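Local atomic coordinates of flagellar basal body protein (Helicobacter pylori, PDB entry 5NPY), a protein that probably builds part of the flagellar hook, the curved extracellular joint thought to couple the basal-body rod to the filament. Residues T191-S196 against N442-S447; D449-H454 against E468-G473. All coordinates share one frame; numbering follows the deposited sequence.

Contacts 1 and 2 lie on one small mixed sheet, their centres about 9 Å apart. Strand 192-198 runs through its interior, parallel to 442-447, which carries contact 1, and antiparallel to 465-471, which carries half of contact 2. The chain leaves strand 442-447, makes the loop of contact 2 and returns along 465-471 on the far side of 192-198. Side chains tie the two contacts together at both ends: T191 OG1 probably hydrogen-bonds to D472 OD1 at 2.7 Å, and S196 OG probably to S451 OG, also at 2.7 Å. The tris-hydroxymethyl-methyl-ammonium pocket, with N226, R393 and E399, is formed by other residues.

Contact 1. Residues T191-S196 against N442-S447; sequences TKVGIS and NKLTYS
V193 meets both L444 and Y446 across a pair of parallel strands, 192-196 and 442-447, within a mixed four-stranded sheet. On the packed face the valine's two methyls diverge: CG2 reaches L444 CD2 at 3.9 Å, while CG1, anti to the backbone N (chi1 177°), lies equally close to Y446 CD2. Branched and aromatic groups suit this face because I363 and L373, from strands 346-364 and 370-381 of another sheet, cover it. The I195 methyl CD1 joins them near the phenolic end of Y446, whose OH is hydrogen-bonded to S375.

The other face, bearing K192, T445 and S447, is more open to solvent, and its polar residues suit that exposure. Here a water donates to T191 O and also meets T445 OG1, and G194 brings no side chain to S447.

Between the faces the backbones are laced in parallel register. V193 N gives a nearly straight bond to T445 O, and V193 O receives S447 N at 2.8 Å; the ladder continues with I195 N to S447 O. At the T191 end the bond is longer and differently aimed: T445 N approaches T191 O at 3.1 Å from well above the carbonyl plane.

Contact 2. Residues D449-H454 against E468-G473; sequences DKSENH and EASQDG
E468 reaches into the turn made by S451 to H454 and has more surface buried here than any other residue of the two segments. Its CG is anti to the backbone N (chi1 -174°), and the chain stays extended beyond it, carrying the carboxylate from the strand to N453. OE2 accepts N453 ND2 at 2.5 Å through its syn lone pair, with the amide and carboxylate planes 43° apart. OE1, whose modelled place is doubtful, appears to accept the backbone N of N453. A glutamate suits the position because it is long enough to span the gap and can offer a second acceptor to the same residue. The H454 ring turns its edge to this carboxylate.

The arrangement is a loop folded back on an edge strand: 449-454 follows strand 442-447, and 465-471 is an outermost strand of the sheet. S451 N bonds to H454 O within the loop, closing the turn, while S451 OG, less surely placed, probably pairs with S196.

S451 packs its CB 3.2 Å from S470 OG. That hydroxyl, anti to its carbonyl carbon (chi1 -59°), accepts E452 N at 2.8 Å, the N-H pointing almost straight at it (171°). Serine is apt here, being small enough to fit against the loop backbone at S451 and E452 and still offer an acceptor. On the solvent side a water lies 2.7 Å from S470 OG and gives a weak bond to E452 OE2.

Contact 1. Residues T191-S196 against N442-S447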
ATOM      1  N   THR A 191     -10.749  -2.136  -5.121  1.00 21.78           N
ATOM      2  CA  THR A 191     -11.684  -1.750  -4.074  1.00 31.34           C
ATOM      3  C   THR A 191     -11.033  -1.598  -2.710  1.00 34.71           C
ATOM      4  O   THR A 191     -11.739  -1.327  -1.733  1.00 39.56           O
ATOM      5  CB  THR A 191     -12.820  -2.767  -3.965  1.00 35.97           C
ATOM      6  OG1 THR A 191     -12.288  -4.025  -3.526  1.00 33.38           O
ATOM      7  CG2 THR A 191     -13.517  -2.925  -5.323  1.00 28.74           C
ATOM      8  N   LYS A 192      -9.714  -1.735  -2.616  1.00 33.30           N
ATOM      9  CA  LYS A 192      -9.063  -1.806  -1.312  1.00 30.81           C
ATOM     10  C   LYS A 192      -7.607  -1.414  -1.485  1.00 19.52           C
ATOM     11  O   LYS A 192      -6.863  -2.119  -2.163  1.00 22.95           O
ATOM     12  CB  LYS A 192      -9.194  -3.225  -0.734  1.00 37.23           C
ATOM     13  CG  LYS A 192      -8.722  -3.383   0.703  1.00 56.24           C
ATOM     14  CD  LYS A 192      -8.898  -4.824   1.204  1.00 65.93           C
ATOM     15  CE  LYS A 192      -7.739  -5.730   0.805  1.00 65.20           C
ATOM     16  NZ  LYS A 192      -8.018  -7.146   1.183  1.00 60.25           N
ATOM     17  N   VAL A 193      -7.190  -0.315  -0.865  1.00 31.23           N
ATOM     18  CA  VAL A 193      -5.812   0.160  -0.979  1.00 24.19           C
ATOM     19  C   VAL A 193      -5.271   0.457   0.417  1.00 19.88           C
ATOM     20  O   VAL A 193      -5.880   1.228   1.175  1.00 30.30           O
ATOM     21  CB  VAL A 193      -5.720   1.403  -1.876  1.00 22.90           C
ATOM     22  CG1 VAL A 193      -4.284   1.935  -1.937  1.00 13.50           C
ATOM     23  CG2 VAL A 193      -6.276   1.086  -3.272  1.00 18.84           C
ATOM     24  N   GLY A 194      -4.143  -0.162   0.755  1.00 20.15           N
ATOM     25  CA  GLY A 194      -3.425   0.103   1.995  1.00 27.97           C
ATOM     26  C   GLY A 194      -1.971   0.476   1.734  1.00 27.36           C
ATOM     27  O   GLY A 194      -1.215  -0.310   1.151  1.00 24.78           O
ATOM     28  N   ILE A 195      -1.557   1.672   2.125  1.00 20.92           N
ATOM     29  CA  ILE A 195      -0.187   2.112   1.858  1.00 25.73           C
ATOM     30  C   ILE A 195       0.587   2.191   3.168  1.00 22.64           C
ATOM     31  O   ILE A 195       0.041   2.487   4.238  1.00 23.57           O
ATOM     32  CB  ILE A 195      -0.098   3.465   1.113  1.00 27.00           C
ATOM     33  CG1 ILE A 195      -0.710   4.591   1.947  1.00 13.19           C
ATOM     34  CG2 ILE A 195      -0.705   3.344  -0.287  1.00 17.88           C
ATOM     35  CD1 ILE A 195      -0.468   5.988   1.397  1.00 16.13           C
ATOM     36  N   SER A 196       1.867   1.880   3.077  1.00 18.29           N
ATOM     37  CA  SER A 196       2.823   2.163   4.133  1.00 14.54           C
ATOM     38  C   SER A 196       3.687   3.310   3.632  1.00 21.06           C
ATOM     39  O   SER A 196       4.291   3.209   2.561  1.00 18.97           O
ATOM     40  CB  SER A 196       3.660   0.932   4.491  1.00 22.10           C
ATOM     41  OG  SER A 196       4.015   0.131   3.366  1.00 20.22           O
ATOM     42  N   ASN A 442     -17.873   3.406  -7.646  1.00 36.76           N
ATOM     43  CA  ASN A 442     -17.566   2.256  -6.810  1.00 39.20           C
ATOM     44  C   ASN A 442     -16.914   2.729  -5.517  1.00 42.67           C
ATOM     45  O   ASN A 442     -16.210   3.747  -5.492  1.00 33.30           O
ATOM     46  CB  ASN A 442     -16.650   1.265  -7.542  1.00 33.71           C
ATOM     47  CG  ASN A 442     -17.261   0.752  -8.834  1.00 36.65           C
ATOM     48  OD1 ASN A 442     -16.954   1.240  -9.918  1.00 40.36           O
ATOM     49  ND2 ASN A 442     -18.139  -0.227  -8.719  1.00 41.08           N
ATOM     50  N   LYS A 443     -17.162   1.984  -4.440  1.00 38.18           N
ATOM     51  CA  LYS A 443     -16.572   2.292  -3.143  1.00 39.29           C
ATOM     52  C   LYS A 443     -15.189   1.655  -3.048  1.00 33.86           C
ATOM     53  O   LYS A 443     -15.040   0.437  -3.219  1.00 27.95           O
ATOM     54  CB  LYS A 443     -17.470   1.805  -2.008  1.00 43.82           C
ATOM     55  CG  LYS A 443     -18.774   2.602  -1.817  1.00 39.44           C
ATOM     56  CD  LYS A 443     -19.748   1.805  -0.962  1.00 49.94           C
ATOM     57  CE  LYS A 443     -19.936   0.382  -1.521  1.00 64.28           C
ATOM     58  NZ  LYS A 443     -20.245  -0.638  -0.467  1.00 69.80           N
ATOM     59  N   LEU A 444     -14.185   2.479  -2.778  1.00 25.26           N
ATOM     60  CA  LEU A 444     -12.832   2.014  -2.498  1.00 24.60           C
ATOM     61  C   LEU A 444     -12.460   2.370  -1.060  1.00 16.05           C
ATOM     62  O   LEU A 444     -12.449   3.551  -0.701  1.00 16.98           O
ATOM     63  CB  LEU A 444     -11.851   2.633  -3.487  1.00 26.87           C
ATOM     64  CG  LEU A 444     -10.375   2.216  -3.470  1.00 30.74           C
ATOM     65  CD1 LEU A 444      -9.746   2.723  -4.736  1.00 24.35           C
ATOM     66  CD2 LEU A 444      -9.630   2.784  -2.262  1.00 13.99           C
ATOM     67  N   THR A 445     -12.093   1.351  -0.264  1.00 25.40           N
ATOM     68  CA  THR A 445     -11.619   1.541   1.114  1.00 24.19           C
ATOM     69  C   THR A 445     -10.125   1.860   1.093  1.00 25.86           C
ATOM     70  O   THR A 445      -9.326   1.025   0.657  1.00 20.99           O
ATOM     71  CB  THR A 445     -11.849   0.280   1.961  1.00 27.92           C
ATOM     72  OG1 THR A 445     -13.196  -0.175   1.822  1.00 30.01           O
ATOM     73  CG2 THR A 445     -11.515   0.534   3.470  1.00 14.79           C
ATOM     74  N   TYR A 446      -9.743   3.043   1.583  1.00 25.57           N
ATOM     75  CA  TYR A 446      -8.357   3.514   1.536  1.00 24.65           C
ATOM     76  C   TYR A 446      -7.816   3.634   2.958  1.00 25.51           C
ATOM     77  O   TYR A 446      -8.417   4.323   3.790  1.00 22.08           O
ATOM     78  CB  TYR A 446      -8.278   4.862   0.820  1.00 14.59           C
ATOM     79  CG  TYR A 446      -6.888   5.445   0.567  1.00 22.53           C
ATOM     80  CD1 TYR A 446      -6.727   6.801   0.408  1.00 24.31           C
ATOM     81  CD2 TYR A 446      -5.769   4.645   0.392  1.00 16.88           C
ATOM     82  CE1 TYR A 446      -5.503   7.357   0.161  1.00 26.93           C
ATOM     83  CE2 TYR A 446      -4.534   5.206   0.129  1.00 22.03           C
ATOM     84  CZ  TYR A 446      -4.412   6.564   0.013  1.00 23.43           C
ATOM     85  OH  TYR A 446      -3.204   7.166  -0.244  1.00 25.56           O
ATOM     86  N   SER A 447      -6.699   2.956   3.237  1.00 16.44           N
ATOM     87  CA  SER A 447      -6.060   2.971   4.557  1.00 21.74           C
ATOM     88  C   SER A 447      -4.641   3.517   4.445  1.00 23.39           C
ATOM     89  O   SER A 447      -3.823   3.012   3.656  1.00 19.95           O
ATOM     90  CB  SER A 447      -6.010   1.574   5.201  1.00 23.23           C
ATOM     91  OG  SER A 447      -7.313   1.031   5.410  1.00 26.22           O
TER
HETATM   92  O   HOH W   1     -13.687  -2.063   0.234  1.00 29.82           O

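Contact 2. Residues D449-H454 against E468-G473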
ATOM      1  N   ASP A 449      -2.313   3.561   6.815  1.00 23.46           N
ATOM      2  CA  ASP A 449      -1.532   3.299   8.015  1.00 26.57           C
ATOM      3  C   ASP A 449      -0.679   2.052   7.946  1.00 13.81           C
ATOM      4  O   ASP A 449       0.164   1.869   8.822  1.00 20.05           O
ATOM      5  CB  ASP A 449      -2.442   3.217   9.259  1.00 25.29           C
ATOM      6  CG  ASP A 449      -3.412   2.054   9.205  1.00 26.65           C
ATOM      7  OD1 ASP A 449      -3.675   1.468  10.275  1.00 27.68           O
ATOM      8  OD2 ASP A 449      -3.908   1.734   8.096  1.00 14.72           O
ATOM      9  N   LYS A 450      -0.891   1.192   6.956  1.00 24.20           N
ATOM     10  CA  LYS A 450      -0.054   0.023   6.717  1.00 15.23           C
ATOM     11  C   LYS A 450      -0.493  -0.610   5.405  1.00 28.00           C
ATOM     12  O   LYS A 450      -1.618  -0.398   4.933  1.00 19.09           O
ATOM     13  CB  LYS A 450      -0.152  -1.009   7.842  1.00 19.65           C
ATOM     14  CG  LYS A 450      -1.509  -1.771   7.863  1.00 20.32           C
ATOM     15  CD  LYS A 450      -1.572  -2.726   9.073  1.00 28.69           C
ATOM     16  CE  LYS A 450      -2.879  -3.507   9.119  1.00 30.40           C
ATOM     17  NZ  LYS A 450      -4.037  -2.635   9.470  1.00 28.88           N
ATOM     18  N   SER A 451       0.412  -1.416   4.851  1.00 20.52           N
ATOM     19  CA  SER A 451       0.208  -2.296   3.710  1.00 14.91           C
ATOM     20  C   SER A 451       0.413  -3.732   4.187  1.00 12.98           C
ATOM     21  O   SER A 451       0.499  -3.997   5.391  1.00 42.58           O
ATOM     22  CB  SER A 451       1.189  -1.946   2.581  1.00 17.28           C
ATOM     23  OG  SER A 451       2.527  -2.134   3.030  1.00 13.21           O
ATOM     24  N   GLU A 452       0.529  -4.658   3.230  1.00 19.15           N
ATOM     25  CA  GLU A 452       0.745  -6.065   3.573  1.00 31.32           C
ATOM     26  C   GLU A 452       2.005  -6.273   4.415  1.00 32.05           C
ATOM     27  O   GLU A 452       1.993  -7.048   5.379  1.00 32.14           O
ATOM     28  CB  GLU A 452       0.826  -6.914   2.301  1.00 40.09           C
ATOM     29  CG  GLU A 452       0.833  -8.418   2.558  1.00 43.07           C
ATOM     30  CD  GLU A 452       0.911  -9.222   1.276  1.00 55.59           C
ATOM     31  OE1 GLU A 452       1.605 -10.263   1.260  1.00 65.21           O
ATOM     32  OE2 GLU A 452       0.286  -8.802   0.278  1.00 57.67           O
ATOM     33  N   ASN A 453       3.110  -5.619   4.066  1.00 28.37           N
ATOM     34  CA  ASN A 453       4.375  -5.975   4.691  1.00 29.05           C
ATOM     35  C   ASN A 453       5.048  -4.858   5.480  1.00 30.75           C
ATOM     36  O   ASN A 453       6.065  -5.121   6.124  1.00 35.31           O
ATOM     37  CB  ASN A 453       5.344  -6.507   3.629  1.00 21.76           C
ATOM     38  CG  ASN A 453       4.723  -7.597   2.786  1.00 25.56           C
ATOM     39  OD1 ASN A 453       4.412  -8.667   3.287  1.00 28.80           O
ATOM     40  ND2 ASN A 453       4.536  -7.328   1.498  1.00 22.95           N
ATOM     41  N   HIS A 454       4.521  -3.633   5.459  1.00 28.00           N
ATOM     42  CA  HIS A 454       5.108  -2.525   6.207  1.00 21.30           C
ATOM     43  C   HIS A 454       3.997  -1.687   6.827  1.00 21.48           C
ATOM     44  O   HIS A 454       2.860  -1.677   6.338  1.00 23.45           O
ATOM     45  CB  HIS A 454       6.000  -1.622   5.310  1.00 13.08           C
ATOM     46  CG  HIS A 454       7.013  -2.386   4.518  1.00 17.35           C
ATOM     47  ND1 HIS A 454       8.312  -2.557   4.941  1.00 31.14           N
ATOM     48  CD2 HIS A 454       6.911  -3.062   3.351  1.00 29.94           C
ATOM     49  CE1 HIS A 454       8.971  -3.289   4.065  1.00 24.84           C
ATOM     50  NE2 HIS A 454       8.146  -3.610   3.089  1.00 24.44           N
ATOM     51  N   GLU A 468       5.265   0.815   0.626  1.00 23.67           N
ATOM     52  CA  GLU A 468       4.566  -0.242  -0.093  1.00 19.28           C
ATOM     53  C   GLU A 468       3.120   0.176  -0.327  1.00 25.09           C
ATOM     54  O   GLU A 468       2.526   0.834   0.524  1.00 22.29           O
ATOM     55  CB  GLU A 468       4.603  -1.554   0.693  1.00 19.26           C
ATOM     56  CG  GLU A 468       4.020  -2.764  -0.022  1.00 21.43           C
ATOM     57  CD  GLU A 468       4.025  -3.994   0.859  1.00 16.33           C
ATOM     58  OE1 GLU A 468       3.673  -3.855   2.042  1.00 29.23           O
ATOM     59  OE2 GLU A 468       4.392  -5.090   0.376  1.00 25.09           O
ATOM     60  N   ALA A 469       2.571  -0.196  -1.488  1.00 26.39           N
ATOM     61  CA  ALA A 469       1.148  -0.039  -1.788  1.00 26.18           C
ATOM     62  C   ALA A 469       0.553  -1.413  -2.072  1.00 22.55           C
ATOM     63  O   ALA A 469       0.947  -2.081  -3.031  1.00 26.11           O
ATOM     64  CB  ALA A 469       0.910   0.901  -2.974  1.00 18.87           C
ATOM     65  N   SER A 470      -0.365  -1.835  -1.219  1.00 20.83           N
ATOM     66  CA  SER A 470      -1.084  -3.091  -1.339  1.00 27.93           C
ATOM     67  C   SER A 470      -2.509  -2.796  -1.803  1.00 32.10           C
ATOM     68  O   SER A 470      -3.127  -1.814  -1.379  1.00 26.70           O
ATOM     69  CB  SER A 470      -1.097  -3.846  -0.002  1.00 22.96           C
ATOM     70  OG  SER A 470       0.221  -4.132   0.461  1.00 29.19           O
ATOM     71  N   GLN A 471      -3.030  -3.653  -2.669  1.00 33.22           N
ATOM     72  CA  GLN A 471      -4.229  -3.289  -3.400  1.00 37.33           C
ATOM     73  C   GLN A 471      -4.689  -4.479  -4.227  1.00 47.21           C
ATOM     74  O   GLN A 471      -3.868  -5.222  -4.768  1.00 39.79           O
ATOM     75  CB  GLN A 471      -3.961  -2.094  -4.304  1.00 37.59           C
ATOM     76  CG  GLN A 471      -5.067  -1.777  -5.193  1.00 55.13           C
ATOM     77  CD  GLN A 471      -4.618  -1.150  -6.438  1.00 45.54           C
ATOM     78  OE1 GLN A 471      -5.356  -0.843  -7.273  1.00 54.87           O
ATOM     79  NE2 GLN A 471      -3.401  -0.953  -6.591  1.00 33.52           N
ATOM     80  N   ASP A 472      -6.000  -4.640  -4.342  1.00 40.56           N
ATOM     81  CA  ASP A 472      -6.526  -5.815  -5.000  1.00 27.16           C
ATOM     82  C   ASP A 472      -6.746  -5.615  -6.490  1.00 25.42           C
ATOM     83  O   ASP A 472      -7.046  -6.590  -7.182  1.00 41.04           O
ATOM     84  CB  ASP A 472      -7.835  -6.257  -4.307  1.00 22.78           C
ATOM     85  CG  ASP A 472      -8.909  -5.171  -4.311  1.00 28.70           C
ATOM     86  OD1 ASP A 472     -10.094  -5.517  -4.119  1.00 36.34           O
ATOM     87  OD2 ASP A 472      -8.578  -3.983  -4.495  1.00 28.17           O
ATOM     88  N   GLY A 473      -6.606  -4.398  -7.008  1.00 22.51           N
ATOM     89  CA  GLY A 473      -6.884  -4.165  -8.421  1.00 23.96           C
ATOM     90  C   GLY A 473      -5.731  -4.620  -9.300  1.00 30.92           C
ATOM     91  O   GLY A 473      -4.575  -4.615  -8.888  1.00 37.01           O
TER
HETATM   92  O   HOH W   2       1.106  -5.966  -1.303  1.00 31.53           O